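Local coordinates for protein 6-phosphogluconate dehydrogenase, NAD-binding (PDB 6SMT) that reduces imines with S-enantioselectivity and binds NADPH, the probable hydride donor, in a Rossmann-type domain, at residues D68-V74 with R94-S100; G119-D123 with L148-H152; G134-I140 with D157-L162. All blocks are in the same frame, centred on the assembly; numbering follows the deposited sequence.

Contact 1: D68-V74 with R94-S100; sequences DLALVNV and RTVIGLS. With NDP (NADPH dihydro-nicotinamide-adenine-dinucleotide phosphate), chain L.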
loop_
_atom_site.group_PDB
_atom_site.type_symbol
_atom_site.label_atom_id
_atom_site.label_comp_id
_atom_site.label_asym_id
_atom_site.label_seq_id
_atom_site.Cartn_x
_atom_site.Cartn_y
_atom_site.Cartn_z
ATOM N N ASP B 68 -32.130 14.522 17.478
ATOM C CA ASP B 68 -31.558 15.827 17.066
ATOM C C ASP B 68 -30.537 15.638 15.945
ATOM O O ASP B 68 -30.380 16.569 15.145
ATOM C CB ASP B 68 -30.887 16.510 18.236
ATOM C CG ASP B 68 -31.862 16.915 19.338
ATOM O OD1 ASP B 68 -33.029 17.129 19.007
ATOM O OD2 ASP B 68 -31.386 17.068 20.441
ATOM N N LEU B 69 -29.985 14.445 15.798
ATOM C CA LEU B 69 -28.843 14.142 14.895
ATOM C C LEU B 69 -29.108 12.838 14.234
ATOM O O LEU B 69 -29.385 11.868 14.945
ATOM C CB LEU B 69 -27.569 14.086 15.734
ATOM C CG LEU B 69 -26.293 13.742 14.998
ATOM C CD1 LEU B 69 -25.949 14.843 14.003
ATOM C CD2 LEU B 69 -25.126 13.577 15.948
ATOM N N ALA B 70 -28.998 12.770 12.919
ATOM C CA ALA B 70 -29.200 11.572 12.120
ATOM C C ALA B 70 -27.924 11.253 11.310
ATOM O O ALA B 70 -27.438 12.170 10.655
ATOM C CB ALA B 70 -30.356 11.641 11.182
ATOM N N LEU B 71 -27.397 10.047 11.462
ATOM C CA LEU B 71 -26.240 9.584 10.684
ATOM C C LEU B 71 -26.732 8.662 9.598
ATOM O O LEU B 71 -27.509 7.702 9.923
ATOM C CB LEU B 71 -25.255 8.829 11.581
ATOM C CG LEU B 71 -24.885 9.531 12.863
ATOM C CD1 LEU B 71 -23.853 8.699 13.633
ATOM C CD2 LEU B 71 -24.375 10.928 12.656
ATOM N N VAL B 72 -26.366 8.867 8.337
ATOM C CA VAL B 72 -26.799 8.020 7.220
ATOM C C VAL B 72 -25.605 7.230 6.669
ATOM O O VAL B 72 -24.685 7.817 6.127
ATOM C CB VAL B 72 -27.518 8.807 6.129
ATOM C CG1 VAL B 72 -28.117 7.838 5.164
ATOM C CG2 VAL B 72 -28.547 9.801 6.690
ATOM N N ASN B 73 -25.585 5.932 6.943
ATOM C CA ASN B 73 -24.409 5.070 6.695
ATOM C C ASN B 73 -24.817 3.927 5.789
ATOM O O ASN B 73 -25.158 2.839 6.308
ATOM C CB ASN B 73 -23.792 4.642 8.011
ATOM C CG ASN B 73 -22.530 3.825 7.849
ATOM O OD1 ASN B 73 -22.524 2.631 8.180
ATOM N ND2 ASN B 73 -21.484 4.435 7.278
ATOM N N VAL B 74 -24.840 4.162 4.492
ATOM C CA VAL B 74 -25.299 3.201 3.487
ATOM C C VAL B 74 -24.302 3.179 2.331
ATOM O O VAL B 74 -23.314 3.911 2.343
ATOM C CB VAL B 74 -26.739 3.514 3.067
ATOM C CG1 VAL B 74 -27.718 3.269 4.196
ATOM C CG2 VAL B 74 -26.862 4.902 2.514
ATOM N N ARG B 94 -33.332 19.747 12.244
ATOM C CA ARG B 94 -32.417 18.731 12.779
ATOM C C ARG B 94 -31.144 18.746 11.942
ATOM O O ARG B 94 -31.044 19.433 10.968
ATOM C CB ARG B 94 -33.099 17.376 12.674
ATOM C CG ARG B 94 -34.368 17.267 13.534
ATOM C CD ARG B 94 -35.126 15.969 13.401
ATOM N NE ARG B 94 -36.480 16.142 13.947
ATOM C CZ ARG B 94 -36.779 16.092 15.205
ATOM N NH1 ARG B 94 -35.890 15.638 16.073
ATOM N NH2 ARG B 94 -38.027 16.360 15.605
ATOM N N THR B 95 -30.178 17.946 12.355
ATOM C CA THR B 95 -28.879 17.819 11.650
ATOM C C THR B 95 -28.771 16.439 11.069
ATOM O O THR B 95 -29.004 15.449 11.767
ATOM C CB THR B 95 -27.708 18.026 12.622
ATOM O OG1 THR B 95 -27.832 19.376 13.105
ATOM C CG2 THR B 95 -26.363 17.900 11.905
ATOM N N VAL B 96 -28.398 16.332 9.796
ATOM C CA VAL B 96 -28.170 15.038 9.125
ATOM C C VAL B 96 -26.679 15.016 8.800
ATOM O O VAL B 96 -26.124 16.024 8.309
ATOM C CB VAL B 96 -28.951 14.959 7.810
ATOM C CG1 VAL B 96 -28.557 13.744 7.009
ATOM C CG2 VAL B 96 -30.451 14.971 8.118
ATOM N N ILE B 97 -26.005 13.905 9.101
ATOM C CA ILE B 97 -24.602 13.720 8.694
ATOM C C ILE B 97 -24.566 12.539 7.754
ATOM O O ILE B 97 -24.882 11.393 8.132
ATOM C CB ILE B 97 -23.664 13.529 9.890
ATOM C CG1 ILE B 97 -23.794 14.730 10.822
ATOM C CG2 ILE B 97 -22.252 13.304 9.417
ATOM C CD1 ILE B 97 -22.845 14.677 12.024
ATOM N N GLY B 98 -24.081 12.759 6.542
ATOM C CA GLY B 98 -23.869 11.695 5.581
ATOM C C GLY B 98 -22.571 11.016 5.932
ATOM O O GLY B 98 -21.565 11.702 6.089
ATOM N N LEU B 99 -22.585 9.718 6.074
ATOM C CA LEU B 99 -21.374 8.902 6.323
ATOM C C LEU B 99 -21.357 7.803 5.294
ATOM O O LEU B 99 -21.073 6.626 5.623
ATOM C CB LEU B 99 -21.372 8.359 7.777
ATOM C CG LEU B 99 -21.267 9.408 8.834
ATOM C CD1 LEU B 99 -21.417 8.724 10.209
ATOM C CD2 LEU B 99 -19.982 10.190 8.788
ATOM N N SER B 100 -21.604 8.075 4.046
ATOM C CA SER B 100 -21.717 7.099 2.965
ATOM C C SER B 100 -20.765 7.500 1.853
ATOM O O SER B 100 -20.888 8.637 1.323
ATOM C CB SER B 100 -23.171 7.044 2.451
ATOM O OG SER B 100 -24.063 6.722 3.555
HETATM P PA NDP L . -22.492 -1.200 2.504
HETATM O O1A NDP L . -21.622 -0.159 1.863
HETATM O O2A NDP L . -22.470 -2.611 2.007
HETATM O O5B NDP L . -23.979 -0.652 2.538
HETATM C C5B NDP L . -24.977 -1.517 3.110
HETATM C C4B NDP L . -26.064 -0.657 3.705
HETATM O O4B NDP L . -26.675 0.185 2.685
HETATM C C3B NDP L . -27.217 -1.506 4.276
HETATM O O3B NDP L . -27.816 -0.863 5.385
HETATM C C2B NDP L . -28.164 -1.541 3.096
HETATM O O2B NDP L . -29.540 -1.804 3.355
HETATM C C1B NDP L . -28.065 -0.086 2.684
HETATM N N9A NDP L . -28.590 0.204 1.354
HETATM C C8A NDP L . -28.078 -0.175 0.134
HETATM N N7A NDP L . -28.788 0.274 -0.875
HETATM C C5A NDP L . -29.835 0.976 -0.299
HETATM C C6A NDP L . -30.966 1.654 -0.821
HETATM N N6A NDP L . -31.190 1.839 -2.119
HETATM N N1A NDP L . -31.815 2.212 0.069
HETATM C C2A NDP L . -31.586 2.089 1.379
HETATM N N3A NDP L . -30.575 1.454 1.982
HETATM C C4A NDP L . -29.747 0.903 1.088
HETATM O O3 NDP L . -22.246 -1.328 4.084
HETATM P PN NDP L . -21.189 -0.935 5.160
HETATM O O1N NDP L . -21.868 -0.945 6.456
HETATM O O2N NDP L . -19.988 -1.797 4.997
HETATM O O5D NDP L . -20.698 0.544 4.765
HETATM C C5D NDP L . -21.584 1.654 4.861
HETATM C C4D NDP L . -20.818 2.857 4.366
HETATM O O4D NDP L . -19.703 3.070 5.271
HETATM C C3D NDP L . -20.235 2.760 2.950
HETATM O O3D NDP L . -20.381 3.966 2.211
HETATM C C2D NDP L . -18.767 2.482 3.215
HETATM O O2D NDP L . -17.866 2.900 2.194
HETATM C C1D NDP L . -18.497 3.195 4.514
HETATM N N1N NDP L . -17.405 2.603 5.311
HETATM C C2N NDP L . -17.426 1.273 5.637
HETATM C C3N NDP L . -16.397 0.685 6.292
HETATM C C7N NDP L . -16.393 -0.749 6.644
HETATM O O7N NDP L . -15.356 -1.171 7.205
HETATM N N7N NDP L . -17.432 -1.536 6.416
HETATM C C4N NDP L . -15.219 1.454 6.638
HETATM C C5N NDP L . -15.271 2.868 6.328
HETATM C C6N NDP L . -16.316 3.404 5.737
HETATM P P2B NDP L . -29.970 -3.364 3.521
HETATM O O1X NDP L . -31.525 -3.300 3.437
HETATM O O2X NDP L . -29.388 -4.105 2.320
HETATM O O3X NDP L . -29.452 -3.914 4.789
HETATM O O HOH W 1 -29.694 19.057 15.533
HETATM O O HOH W 2 -35.536 15.173 19.109
#

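Contact 2: G119-D123 with L148-H152; sequences GRYLD and LFDEH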
loop_
_atom_site.group_PDB
_atom_site.type_symbol
_atom_site.label_atom_id
_atom_site.label_comp_id
_atom_site.label_asym_id
_atom_site.label_seq_id
_atom_site.Cartn_x
_atom_site.Cartn_y
_atom_site.Cartn_z
ATOM N N GLY B 119 -33.350 21.228 7.063
ATOM C CA GLY B 119 -32.310 20.589 7.904
ATOM C C GLY B 119 -30.959 21.257 7.712
ATOM O O GLY B 119 -30.772 22.137 6.821
ATOM N N ARG B 120 -29.997 20.810 8.505
ATOM C CA ARG B 120 -28.557 21.210 8.527
ATOM C C ARG B 120 -27.805 19.946 8.074
ATOM O O ARG B 120 -28.353 18.836 8.314
ATOM C CB ARG B 120 -28.302 21.714 9.956
ATOM C CG ARG B 120 -28.917 23.102 10.210
ATOM C CD ARG B 120 -28.498 23.746 11.512
ATOM N NE ARG B 120 -28.875 22.915 12.619
ATOM C CZ ARG B 120 -28.394 23.024 13.846
ATOM N NH1 ARG B 120 -27.468 23.920 14.097
ATOM N NH2 ARG B 120 -28.832 22.231 14.802
ATOM N N TYR B 121 -26.676 20.109 7.392
ATOM C CA TYR B 121 -25.941 18.917 6.908
ATOM C C TYR B 121 -24.479 19.055 7.191
ATOM O O TYR B 121 -23.881 20.101 6.910
ATOM C CB TYR B 121 -26.152 18.748 5.396
ATOM C CG TYR B 121 -25.537 17.497 4.825
ATOM C CD1 TYR B 121 -26.096 16.265 5.039
ATOM C CD2 TYR B 121 -24.418 17.558 4.061
ATOM C CE1 TYR B 121 -25.558 15.135 4.492
ATOM C CE2 TYR B 121 -23.873 16.436 3.467
ATOM C CZ TYR B 121 -24.399 15.192 3.741
ATOM O OH TYR B 121 -23.882 14.041 3.185
ATOM N N LEU B 122 -23.871 17.971 7.654
ATOM C CA LEU B 122 -22.408 17.790 7.576
ATOM C C LEU B 122 -22.174 16.594 6.681
ATOM O O LEU B 122 -22.931 15.610 6.765
ATOM C CB LEU B 122 -21.709 17.551 8.908
ATOM C CG LEU B 122 -21.830 18.677 9.878
ATOM C CD1 LEU B 122 -21.303 18.217 11.250
ATOM C CD2 LEU B 122 -21.051 19.879 9.402
ATOM N N ASP B 123 -21.106 16.557 5.906
ATOM C CA ASP B 123 -20.673 15.338 5.214
ATOM C C ASP B 123 -19.504 14.754 5.973
ATOM O O ASP B 123 -18.648 15.504 6.486
ATOM C CB ASP B 123 -20.226 15.632 3.774
ATOM C CG ASP B 123 -20.221 14.314 2.977
ATOM O OD1 ASP B 123 -21.311 13.661 2.920
ATOM O OD2 ASP B 123 -19.098 13.853 2.522
ATOM N N LEU B 148 -21.554 23.965 13.139
ATOM C CA LEU B 148 -22.440 22.783 13.195
ATOM C C LEU B 148 -21.601 21.579 13.606
ATOM O O LEU B 148 -22.035 20.746 14.454
ATOM C CB LEU B 148 -23.076 22.613 11.819
ATOM C CG LEU B 148 -24.004 21.427 11.681
ATOM C CD1 LEU B 148 -25.180 21.645 12.601
ATOM C CD2 LEU B 148 -24.460 21.334 10.227
ATOM N N PHE B 149 -20.383 21.421 13.082
ATOM C CA PHE B 149 -19.466 20.407 13.583
ATOM C C PHE B 149 -19.253 20.591 15.104
ATOM O O PHE B 149 -19.318 19.654 15.845
ATOM C CB PHE B 149 -18.165 20.471 12.805
ATOM C CG PHE B 149 -17.102 19.596 13.385
ATOM C CD1 PHE B 149 -17.077 18.223 13.159
ATOM C CD2 PHE B 149 -16.081 20.151 14.114
ATOM C CE1 PHE B 149 -16.094 17.424 13.720
ATOM C CE2 PHE B 149 -15.083 19.391 14.638
ATOM C CZ PHE B 149 -15.110 18.017 14.485
ATOM N N ASP B 150 -18.987 21.822 15.510
ATOM C CA ASP B 150 -18.714 22.063 16.943
ATOM C C ASP B 150 -19.939 21.699 17.796
ATOM O O ASP B 150 -19.738 21.170 18.920
ATOM C CB ASP B 150 -18.320 23.531 17.142
ATOM C CG ASP B 150 -17.021 23.869 16.440
ATOM O OD1 ASP B 150 -16.124 23.000 16.270
ATOM O OD2 ASP B 150 -16.843 25.058 16.163
ATOM N N GLU B 151 -21.126 21.971 17.333
ATOM C CA GLU B 151 -22.416 21.681 18.022
ATOM C C GLU B 151 -22.506 20.194 18.335
ATOM O O GLU B 151 -23.030 19.811 19.409
ATOM C CB GLU B 151 -23.616 22.152 17.223
ATOM C CG GLU B 151 -24.970 21.729 17.765
ATOM C CD GLU B 151 -26.166 22.290 17.002
ATOM O OE1 GLU B 151 -25.968 23.218 16.150
ATOM O OE2 GLU B 151 -27.276 21.802 17.271
ATOM N N HIS B 152 -22.056 19.314 17.417
ATOM C CA HIS B 152 -22.283 17.849 17.487
ATOM C C HIS B 152 -21.016 17.083 17.872
ATOM O O HIS B 152 -21.103 15.907 18.057
ATOM C CB HIS B 152 -22.830 17.338 16.139
ATOM C CG HIS B 152 -24.173 17.920 15.909
ATOM N ND1 HIS B 152 -25.267 17.560 16.743
ATOM C CD2 HIS B 152 -24.650 18.827 15.013
ATOM C CE1 HIS B 152 -26.322 18.302 16.347
ATOM N NE2 HIS B 152 -25.972 19.032 15.277
#

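Contact 3: G134-I140 with D157-L162; sequences GTRGASI and DTLGQL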
loop_
_atom_site.group_PDB
_atom_site.type_symbol
_atom_site.label_atom_id
_atom_site.label_comp_id
_atom_site.label_asym_id
_atom_site.label_seq_id
_atom_site.Cartn_x
_atom_site.Cartn_y
_atom_site.Cartn_z
ATOM N N GLY B 134 -15.467 3.562 17.923
ATOM C CA GLY B 134 -15.628 3.701 19.388
ATOM C C GLY B 134 -14.295 3.689 20.097
ATOM O O GLY B 134 -14.308 3.563 21.352
ATOM N N THR B 135 -13.181 3.754 19.407
ATOM C CA THR B 135 -11.794 3.773 19.944
ATOM C C THR B 135 -11.020 4.947 19.368
ATOM O O THR B 135 -11.359 5.500 18.266
ATOM C CB THR B 135 -11.038 2.453 19.735
ATOM O OG1 THR B 135 -10.454 2.419 18.424
ATOM C CG2 THR B 135 -11.894 1.213 19.938
ATOM N N ARG B 136 -9.871 5.252 19.972
ATOM C CA ARG B 136 -8.965 6.262 19.425
ATOM C C ARG B 136 -8.276 5.820 18.139
ATOM O O ARG B 136 -7.694 6.670 17.468
ATOM C CB ARG B 136 -7.952 6.629 20.501
ATOM C CG ARG B 136 -8.612 7.191 21.754
ATOM C CD ARG B 136 -9.305 8.532 21.615
ATOM N NE ARG B 136 -10.691 8.328 21.282
ATOM C CZ ARG B 136 -11.458 9.235 20.677
ATOM N NH1 ARG B 136 -11.003 10.458 20.403
ATOM N NH2 ARG B 136 -12.695 8.895 20.410
ATOM N N GLY B 137 -8.423 4.584 17.713
ATOM C CA GLY B 137 -7.902 4.119 16.422
ATOM C C GLY B 137 -8.806 4.455 15.250
ATOM O O GLY B 137 -8.359 4.161 14.124
ATOM N N ALA B 138 -10.007 4.930 15.525
ATOM C CA ALA B 138 -10.847 5.362 14.391
ATOM C C ALA B 138 -10.538 6.765 13.999
ATOM O O ALA B 138 -10.169 7.610 14.827
ATOM C CB ALA B 138 -12.323 5.222 14.736
ATOM N N SER B 139 -10.836 7.074 12.731
ATOM C CA SER B 139 -10.714 8.442 12.203
ATOM C C SER B 139 -11.896 8.730 11.306
ATOM O O SER B 139 -12.152 7.957 10.388
ATOM C CB SER B 139 -9.429 8.615 11.442
ATOM O OG SER B 139 -9.379 9.885 10.776
ATOM N N ILE B 140 -12.558 9.867 11.548
ATOM C CA ILE B 140 -13.710 10.316 10.735
ATOM C C ILE B 140 -13.412 11.756 10.363
ATOM O O ILE B 140 -13.076 12.609 11.224
ATOM C CB ILE B 140 -15.053 10.123 11.447
ATOM C CG1 ILE B 140 -15.206 8.718 12.018
ATOM C CG2 ILE B 140 -16.153 10.454 10.436
ATOM C CD1 ILE B 140 -16.484 8.529 12.784
ATOM N N ASP B 157 -17.508 12.572 19.119
ATOM C CA ASP B 157 -16.193 12.161 19.676
ATOM C C ASP B 157 -16.232 10.761 20.269
ATOM O O ASP B 157 -15.163 10.170 20.341
ATOM C CB ASP B 157 -15.809 13.074 20.840
ATOM C CG ASP B 157 -15.079 14.345 20.470
ATOM O OD1 ASP B 157 -14.395 14.346 19.409
ATOM O OD2 ASP B 157 -15.223 15.344 21.225
ATOM N N THR B 158 -17.427 10.209 20.556
ATOM C CA THR B 158 -17.517 8.838 21.056
ATOM C C THR B 158 -17.196 7.848 19.919
ATOM O O THR B 158 -16.901 6.703 20.225
ATOM C CB THR B 158 -18.902 8.531 21.652
ATOM O OG1 THR B 158 -19.915 8.520 20.668
ATOM C CG2 THR B 158 -19.368 9.567 22.639
ATOM N N LEU B 159 -17.173 8.283 18.656
ATOM C CA LEU B 159 -16.959 7.297 17.562
ATOM C C LEU B 159 -15.480 7.128 17.245
ATOM O O LEU B 159 -15.077 6.080 16.691
ATOM C CB LEU B 159 -17.675 7.822 16.331
ATOM C CG LEU B 159 -19.184 7.996 16.423
ATOM C CD1 LEU B 159 -19.682 8.667 15.185
ATOM C CD2 LEU B 159 -19.783 6.607 16.758
ATOM N N GLY B 160 -14.664 8.134 17.550
ATOM C CA GLY B 160 -13.277 8.113 17.064
ATOM C C GLY B 160 -12.635 9.481 17.082
ATOM O O GLY B 160 -13.215 10.430 17.614
ATOM N N GLN B 161 -11.435 9.590 16.593
ATOM C CA GLN B 161 -10.767 10.860 16.374
ATOM C C GLN B 161 -11.393 11.568 15.180
ATOM O O GLN B 161 -11.703 10.890 14.176
ATOM C CB GLN B 161 -9.263 10.698 16.111
ATOM C CG GLN B 161 -8.606 9.981 17.280
ATOM C CD GLN B 161 -7.126 10.203 17.389
ATOM O OE1 GLN B 161 -6.671 11.357 17.432
ATOM N NE2 GLN B 161 -6.410 9.102 17.549
ATOM N N LEU B 162 -11.764 12.814 15.388
ATOM C CA LEU B 162 -12.485 13.598 14.381
ATOM C C LEU B 162 -11.621 14.674 13.785
ATOM O O LEU B 162 -10.758 15.303 14.470
ATOM C CB LEU B 162 -13.711 14.228 15.040
ATOM C CG LEU B 162 -14.549 13.376 15.963
ATOM C CD1 LEU B 162 -15.659 14.266 16.492
ATOM C CD2 LEU B 162 -15.070 12.124 15.312
HETATM O O HOH W 3 -12.661 12.458 19.437
HETATM O O HOH W 4 -9.718 12.184 12.169
#

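Contact 1: D68-V74 with R94-S100
Strands 69-72 and 95-98 run side by side in parallel in the middle of the Rossmann-type sheet, joined by helix 77-87 in a beta-alpha-beta unit whose C-terminal edge carries the NADPH. Backbone bonds alternate between the strands from Thr-95 N on Asp-68 O to Leu-99 N on Val-72 O; the shortest is Ile-97 N to Ala-70 O, 2.7 Å. On the face of Leu-69, Leu-71, Thr-95 and Ile-97, Leu-69 CD1 lies 3.7 Å from Ile-97 CD1 and also meets Thr-95 CG2, while Leu-71 and Ile-97 stand alongside each other, CD2 to CB. On the other face Val-72 CG2 touches Val-96 CG1.

Beyond the strand ends polar side chains take over. Ser-100 OG donates to Val-72 O (2.9 Å) from above the carbonyl plane, across from Leu-99 N on the opposite face of that plane, and accepts an almost straight bond from Val-74 N (2.8 Å, 176°). Asn-73, with CG anti to the backbone N (chi1 -176°), turns its amide over to Leu-99, and Asn-73 ND2 gives a 2.8 Å bond to Leu-99 O. A weak bond of 3.0 Å joins Asn-73 ND2 to the ribose oxygen NDP O4D. Val-74 lays CB and CG1 against the other ribose, Val-74 CB being 3.4 Å from NDP O4B. At the far end a water bridges Asp-68 OD1 and Arg-94 NH1, which also donates to Ser-67 O.

Apolar faces in the middle give way to polar groups at both ends, and at one of them these meet the cofactor. Two donors on Val-72 O and the bond from Val-74 N tie the two loops together. The bond to Leu-99 O is consistent with holding the Asn-73 amide where it meets the ribose, although the bond to O4D is weak.

Contact 2: G119-D123 with L148-H152
Arg-120 NH1 donates to Glu-151 OE1 at 2.6 Å in one of the two conformers of the arginine, the shorter half of a two-pronged salt bridge. The second bond runs from Arg-120 NH2 to Glu-151 OE2 (2.9 Å), so the guanidinium grips the carboxylate end-on, one nitrogen to each oxygen. Both oxygens are met on their syn sides, but the groups are not coplanar: their planes stand 45° apart, and the first bond is bent to 141° at the hydrogen. The arginine chain folds at chi3 to bring its head round, whereas the glutamate chain stretches out from the helix to meet it. With a second conformer modelled, this grip is not the only state of the arginine.

In the same conformer Leu-148 packs against the guanidinium: its CD1 sits over one face, nearer the edge of the group than its middle, 3.6 Å from Arg-120 NH1. The trans first torsion of Leu-148 carries its fork out from the helix, so that the two methyls part and CD2 comes 3.6 Å from Tyr-121 O. Leu-122 and Leu-148 overlap flank to flank, running in opposite senses, with Leu-122 CG 3.8 Å from Leu-148 CD2; Leu-122 CD1 reaches on to the helix backbone at Phe-149 CA (3.7 Å). The contact thus joins a buried leucine pair to an ion pair at the exposed rim.

Helix 146-156 crosses strand 120-126 almost at a right angle, 87° between the short segments and 9.5 Å between their axes. It also reaches the next strand, 95-98, where His-152 NE2 bonds Thr-95 OG1 and Leu-148 touches Thr-95. Tyr-121 points the other way, onto helix 104-116, so strand 120-126 is packed between helices on its two faces.

Contact 3: G134-I140 with D157-L162
The guanidinium of Arg-136 has Gln-161 N over one face and, at its edge, Asp-157 O and a water, the latter in its plane. Arg-136 NH2 donates to Asp-157 O at 2.8 Å, nearly in line with the carbonyl bond though tilted from the guanidinium plane. The water accepts from NH1 and donates to both Asp-157 OD1 and Gly-160 O; Asp-157 OD1 is also salt-bridged to Arg-153. Bends at chi2 (-67°) and chi3 fold the arginine back over residues 157-160. The amide of Gln-161 is the other flat group: NE2 meets Arg-136 O in the amide plane and on a carbonyl lone pair, 2.8 Å away and almost straight at 177°. Arginine and glutamine thus reach across in opposite senses, each side chain donating to backbone of the other segment.

The backbones pair as well. Gly-134 N bonds Leu-159 O (2.8 Å), and after the type I turn from Thr-135 to Ala-138 two parallel strand bonds follow, Gln-161 N to Ala-138 O and Ile-140 N to Gln-161 O, both 2.9 Å. Gly-160, at phi 161°, brings its CA to 3.8 Å from Ala-138 CB. Ile-140 CD1 crosses over to Leu-159 CB (3.8 Å), giving the buried side an apolar contact.

The pair leads into strands 139-143 and 161-164, the latter outermost in the sheet within this chain, joined by helix 146-156 as a beta-alpha-beta unit. Leu-159 packs against helix 20-31, Leu-162 rests on Phe-149 and Leu-156 of the connecting helix, and Ser-139 N bonds Thr-128 OG1 in the loop after strand 120-126.

All three contacts belong to one sheet of the NADPH-binding domain. Contact 1 is its buried centre and alone of the three touches the cofactor; contact 2 lays a helix across the neighbouring strand, with a buried leucine pair and an exposed ion pair seen in one arginine conformer; contact 3 lies at the sheet's outer edge and is only partly buried. Contacts 1 and 3 are parallel strand pairs, one mostly backbone bonds and aliphatic faces, the other carrying arginine and glutamine bonds to main-chain carbonyls. Helix 146-156 ties the set together: from contact 2 it reaches a strand of contact 1 and, through Phe-149, a strand of contact 3.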